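Local coordinates for maleate cis-trans isomerase (Pseudomonas putida, PDB 4FQ5), which probably catalyses the cis-trans isomerization of the C2-C3 double bond of maleate, giving fumarate, at residues L104-H115 with L164-E175. The protein carries 1 engineered substitution. Sequence-based numbering, arbitrary orientation.
Sequences LVAIMSMGHGYH and LTELVVDYIRHE. With MAE (maleic acid), chain C.
Tyr171 reaches from helix 164-174 to the N-terminal end of helix 114-128, where its OH is gripped twice by His115: the backbone N donates to OH at 3.0 Å, nearly straight at 170°, and ring atom ND1 lies 2.7 Å from OH in a hydrogen bond whose donor is not fixed. CG of Tyr171 stands anti to the backbone N (chi1 -162°), which carries the ring over to segment 104-115, where its OH meets His115. One face of the ring receives Met108, whose CG makes a CH-pi contact 3.6 Å from the ring centroid while SD adds an oblique Met-aromatic contact. A water covers the opposite face; it accepts from Gly113 N and donates to Glu175 OE2. A phenylalanine in place of Tyr171 could keep the Met108 packing but would probably leave His115 N and ND1 without their shared oxygen partner, freeing the imidazole to turn.

On the more exposed flank, the rings of His112 and His174 form an offset stack, centroids 3.8 Å apart and planes 12° from parallel, and CB of each lies over the face of the other. Deeper in, Val168 fits its CG1 against Met108 SD at 3.8 Å and its CG2 against Val105 CG2 at 3.7 Å. Val105 presents CG2 to helix 164-174 and CG1 to maleate, whose O4 and O3 take weak hydrogen bonds from Leu104 N and Val105 N.

In the second shell, Arg147 forms a salt bridge with Glu175 OE1, and Ala139 and Ile143 of helix 138-149 pack on Met108. The contact thus joins helices following strands 98-101 and 153-158, one from each four-stranded parallel sheet, at the substrate cleft between the two halves of this Asp/Glu racemase-like fold.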
loop_
_atom_site.group_PDB
_atom_site.type_symbol
_atom_site.label_atom_id
_atom_site.label_comp_id
_atom_site.label_asym_id
_atom_site.label_seq_id
_atom_site.Cartn_x
_atom_site.Cartn_y
_atom_site.Cartn_z
ATOM N N LEU A 104 28.377 -2.181 6.275
ATOM C CA LEU A 104 29.440 -1.934 5.296
ATOM C C LEU A 104 30.823 -1.834 5.938
ATOM O O LEU A 104 31.760 -2.485 5.494
ATOM C CB LEU A 104 29.120 -0.642 4.528
ATOM C CG LEU A 104 29.963 0.162 3.517
ATOM C CD1 LEU A 104 31.423 0.403 3.892
ATOM C CD2 LEU A 104 29.842 -0.348 2.093
ATOM N N VAL A 105 30.940 -1.010 6.975
ATOM C CA VAL A 105 32.240 -0.725 7.575
ATOM C C VAL A 105 32.822 -1.925 8.347
ATOM O O VAL A 105 34.038 -2.081 8.439
ATOM C CB VAL A 105 32.216 0.577 8.414
ATOM C CG1 VAL A 105 31.521 0.374 9.758
ATOM C CG2 VAL A 105 33.625 1.120 8.592
ATOM N N ALA A 106 31.944 -2.767 8.883
ATOM C CA ALA A 106 32.362 -3.960 9.617
ATOM C C ALA A 106 33.099 -4.917 8.687
ATOM O O ALA A 106 34.117 -5.505 9.061
ATOM C CB ALA A 106 31.155 -4.644 10.232
ATOM N N ILE A 107 32.585 -5.063 7.472
ATOM C CA ILE A 107 33.239 -5.878 6.460
ATOM C C ILE A 107 34.564 -5.247 6.016
ATOM O O ILE A 107 35.609 -5.898 6.059
ATOM C CB ILE A 107 32.313 -6.130 5.248
ATOM C CG1 ILE A 107 31.139 -7.053 5.624
ATOM C CG2 ILE A 107 33.101 -6.667 4.061
ATOM C CD1 ILE A 107 31.526 -8.377 6.261
ATOM N N MET A 108 34.519 -3.983 5.610
ATOM C CA MET A 108 35.714 -3.308 5.106
ATOM C C MET A 108 36.816 -3.175 6.173
ATOM O O MET A 108 37.997 -3.266 5.849
ATOM C CB MET A 108 35.363 -1.960 4.450
ATOM C CG MET A 108 34.487 -2.091 3.201
ATOM S SD MET A 108 34.363 -0.579 2.218
ATOM C CE MET A 108 33.368 -1.110 0.833
ATOM N N SER A 109 36.421 -2.992 7.434
ATOM C CA SER A 109 37.345 -2.935 8.579
ATOM C C SER A 109 38.236 -4.167 8.750
ATOM O O SER A 109 39.264 -4.101 9.423
ATOM C CB SER A 109 36.559 -2.776 9.882
ATOM O OG SER A 109 36.267 -1.423 10.132
ATOM N N MET A 110 37.817 -5.293 8.178
ATOM C CA MET A 110 38.513 -6.559 8.386
ATOM C C MET A 110 39.648 -6.788 7.397
ATOM O O MET A 110 40.321 -7.806 7.455
ATOM C CB MET A 110 37.523 -7.725 8.341
ATOM C CG MET A 110 36.505 -7.732 9.473
ATOM S SD MET A 110 37.250 -7.956 11.102
ATOM C CE MET A 110 37.924 -9.606 10.934
ATOM N N GLY A 111 39.854 -5.849 6.481
ATOM C CA GLY A 111 40.936 -5.974 5.502
ATOM C C GLY A 111 40.492 -6.233 4.072
ATOM O O GLY A 111 39.377 -6.702 3.829
ATOM N N HIS A 112 41.391 -5.951 3.130
ATOM C CA HIS A 112 41.098 -6.051 1.702
ATOM C C HIS A 112 40.562 -7.396 1.301
ATOM O O HIS A 112 41.095 -8.437 1.698
ATOM C CB HIS A 112 42.333 -5.719 0.872
ATOM C CG HIS A 112 42.764 -4.270 0.957
ATOM N ND1 HIS A 112 41.922 -3.278 1.314
ATOM C CD2 HIS A 112 43.982 -3.662 0.672
ATOM C CE1 HIS A 112 42.573 -2.099 1.285
ATOM N NE2 HIS A 112 43.835 -2.335 0.892
ATOM N N GLY A 113 39.490 -7.375 0.514
ATOM C CA GLY A 113 38.880 -8.585 -0.021
ATOM C C GLY A 113 38.004 -9.359 0.949
ATOM O O GLY A 113 37.530 -10.454 0.628
ATOM N N TYR A 114 37.768 -8.802 2.132
ATOM C CA TYR A 114 36.995 -9.517 3.145
ATOM C C TYR A 114 35.529 -9.720 2.765
ATOM O O TYR A 114 34.902 -10.671 3.236
ATOM C CB TYR A 114 37.111 -8.860 4.524
ATOM C CG TYR A 114 36.534 -9.700 5.642
ATOM C CD1 TYR A 114 35.338 -9.342 6.271
ATOM C CD2 TYR A 114 37.181 -10.863 6.071
ATOM C CE1 TYR A 114 34.811 -10.113 7.303
ATOM C CE2 TYR A 114 36.663 -11.636 7.099
ATOM C CZ TYR A 114 35.481 -11.263 7.710
ATOM O OH TYR A 114 34.976 -12.039 8.731
ATOM N N HIS A 115 34.979 -8.853 1.916
ATOM C CA HIS A 115 33.586 -9.042 1.481
ATOM C C HIS A 115 33.371 -10.354 0.772
ATOM O O HIS A 115 32.314 -10.967 0.914
ATOM C CB HIS A 115 33.039 -7.847 0.691
ATOM C CG HIS A 115 33.528 -7.756 -0.729
ATOM N ND1 HIS A 115 34.670 -7.124 -1.065
ATOM C CD2 HIS A 115 32.963 -8.207 -1.920
ATOM C CE1 HIS A 115 34.840 -7.185 -2.400
ATOM N NE2 HIS A 115 33.791 -7.845 -2.922
ATOM N N LEU A 164 38.112 5.211 10.317
ATOM C CA LEU A 164 37.196 4.249 9.697
ATOM C C LEU A 164 36.823 4.659 8.278
ATOM O O LEU A 164 36.813 3.820 7.376
ATOM C CB LEU A 164 35.939 4.095 10.563
ATOM C CG LEU A 164 35.805 2.864 11.466
ATOM C CD1 LEU A 164 37.123 2.161 11.758
ATOM C CD2 LEU A 164 35.061 3.206 12.749
ATOM N N THR A 165 36.529 5.949 8.087
ATOM C CA THR A 165 36.228 6.495 6.759
ATOM C C THR A 165 37.400 6.266 5.797
ATOM O O THR A 165 37.206 5.913 4.626
ATOM C CB THR A 165 35.876 7.999 6.834
ATOM O OG1 THR A 165 34.743 8.185 7.695
ATOM C CG2 THR A 165 35.555 8.564 5.452
ATOM N N GLU A 166 38.615 6.456 6.313
ATOM C CA GLU A 166 39.838 6.235 5.546
ATOM C C GLU A 166 39.928 4.801 5.053
ATOM O O GLU A 166 40.241 4.562 3.893
ATOM C CB GLU A 166 41.056 6.531 6.413
ATOM C CG GLU A 166 42.059 7.448 5.757
ATOM C CD GLU A 166 41.755 8.901 6.041
ATOM O OE1 GLU A 166 42.094 9.367 7.153
ATOM O OE2 GLU A 166 41.187 9.573 5.151
ATOM N N LEU A 167 39.658 3.852 5.950
ATOM C CA LEU A 167 39.641 2.429 5.606
ATOM C C LEU A 167 38.673 2.146 4.466
ATOM O O LEU A 167 39.004 1.410 3.538
ATOM C CB LEU A 167 39.264 1.576 6.824
ATOM C CG LEU A 167 40.337 0.964 7.736
ATOM C CD1 LEU A 167 41.411 1.959 8.167
ATOM C CD2 LEU A 167 39.678 0.343 8.958
ATOM N N VAL A 168 37.479 2.733 4.548
ATOM C CA VAL A 168 36.427 2.520 3.551
ATOM C C VAL A 168 36.870 3.037 2.189
ATOM O O VAL A 168 36.798 2.314 1.188
ATOM C CB VAL A 168 35.090 3.162 3.991
ATOM C CG1 VAL A 168 34.075 3.165 2.853
ATOM C CG2 VAL A 168 34.527 2.422 5.197
ATOM N N VAL A 169 37.348 4.278 2.162
ATOM C CA VAL A 169 37.854 4.891 0.932
ATOM C C VAL A 169 39.000 4.063 0.338
ATOM O O VAL A 169 39.015 3.799 -0.864
ATOM C CB VAL A 169 38.263 6.363 1.171
ATOM C CG1 VAL A 169 39.100 6.898 0.018
ATOM C CG2 VAL A 169 37.021 7.223 1.372
ATOM N N ASP A 170 39.928 3.621 1.189
ATOM C CA ASP A 170 41.034 2.767 0.740
ATOM C C ASP A 170 40.558 1.404 0.222
ATOM O O ASP A 170 41.122 0.876 -0.738
ATOM C CB ASP A 170 42.079 2.593 1.844
ATOM C CG ASP A 170 42.903 3.854 2.081
ATOM O OD1 ASP A 170 42.733 4.859 1.344
ATOM O OD2 ASP A 170 43.735 3.843 3.018
ATOM N N TYR A 171 39.513 0.854 0.846
ATOM C CA TYR A 171 38.910 -0.405 0.390
ATOM C C TYR A 171 38.330 -0.247 -1.019
ATOM O O TYR A 171 38.541 -1.100 -1.897
ATOM C CB TYR A 171 37.822 -0.865 1.376
ATOM C CG TYR A 171 37.421 -2.326 1.258
ATOM C CD1 TYR A 171 37.887 -3.270 2.175
ATOM C CD2 TYR A 171 36.562 -2.758 0.245
ATOM C CE1 TYR A 171 37.517 -4.603 2.081
ATOM C CE2 TYR A 171 36.187 -4.088 0.136
ATOM C CZ TYR A 171 36.666 -5.005 1.056
ATOM O OH TYR A 171 36.297 -6.321 0.944
ATOM N N ILE A 172 37.609 0.851 -1.232
ATOM C CA ILE A 172 36.990 1.146 -2.523
ATOM C C ILE A 172 38.058 1.360 -3.603
ATOM O O ILE A 172 37.960 0.816 -4.709
ATOM C CB ILE A 172 36.045 2.369 -2.423
ATOM C CG1 ILE A 172 34.861 2.051 -1.493
ATOM C CG2 ILE A 172 35.535 2.767 -3.799
ATOM C CD1 ILE A 172 34.155 3.271 -0.943
ATOM N N ARG A 173 39.083 2.139 -3.264
ATOM C CA ARG A 173 40.219 2.356 -4.154
ATOM C C ARG A 173 40.905 1.038 -4.511
ATOM O O ARG A 173 41.244 0.810 -5.671
ATOM C CB ARG A 173 41.210 3.350 -3.533
ATOM C CG ARG A 173 40.699 4.783 -3.500
ATOM C CD ARG A 173 41.692 5.734 -2.842
ATOM N NE ARG A 173 41.293 7.131 -3.037
ATOM C CZ ARG A 173 41.555 8.123 -2.186
ATOM N NH1 ARG A 173 42.220 7.891 -1.064
ATOM N NH2 ARG A 173 41.140 9.353 -2.452
ATOM N N HIS A 174 41.077 0.165 -3.516
ATOM C CA HIS A 174 41.681 -1.153 -3.729
ATOM C C HIS A 174 40.873 -1.987 -4.684
ATOM O O HIS A 174 41.423 -2.795 -5.445
ATOM C CB HIS A 174 41.855 -1.891 -2.403
ATOM C CG HIS A 174 42.604 -3.198 -2.527
ATOM N ND1 HIS A 174 41.981 -4.393 -2.540
ATOM C CD2 HIS A 174 43.965 -3.461 -2.669
ATOM C CE1 HIS A 174 42.898 -5.374 -2.671
ATOM N NE2 HIS A 174 44.111 -4.803 -2.748
ATOM N N GLU A 175 39.554 -1.799 -4.660
ATOM C CA GLU A 175 38.672 -2.528 -5.571
ATOM C C GLU A 175 38.663 -1.918 -6.976
ATOM O O GLU A 175 37.920 -2.358 -7.845
ATOM C CB GLU A 175 37.253 -2.629 -4.995
ATOM C CG GLU A 175 37.140 -3.588 -3.815
ATOM C CD GLU A 175 37.412 -5.037 -4.191
ATOM O OE1 GLU A 175 37.073 -5.444 -5.320
ATOM O OE2 GLU A 175 37.951 -5.786 -3.349
HETATM C C1 MAE C . 25.616 0.666 10.653
HETATM O O1 MAE C . 24.683 0.521 11.459
HETATM O O2 MAE C . 25.697 1.614 9.858
HETATM C C2 MAE C . 26.695 -0.333 10.671
HETATM C C3 MAE C . 27.582 -0.498 9.707
HETATM C C4 MAE C . 27.621 0.274 8.445
HETATM O O3 MAE C . 28.568 1.032 8.259
HETATM O O4 MAE C . 26.752 0.136 7.576
HETATM O O HOH W 1 39.128 -4.926 -1.097
#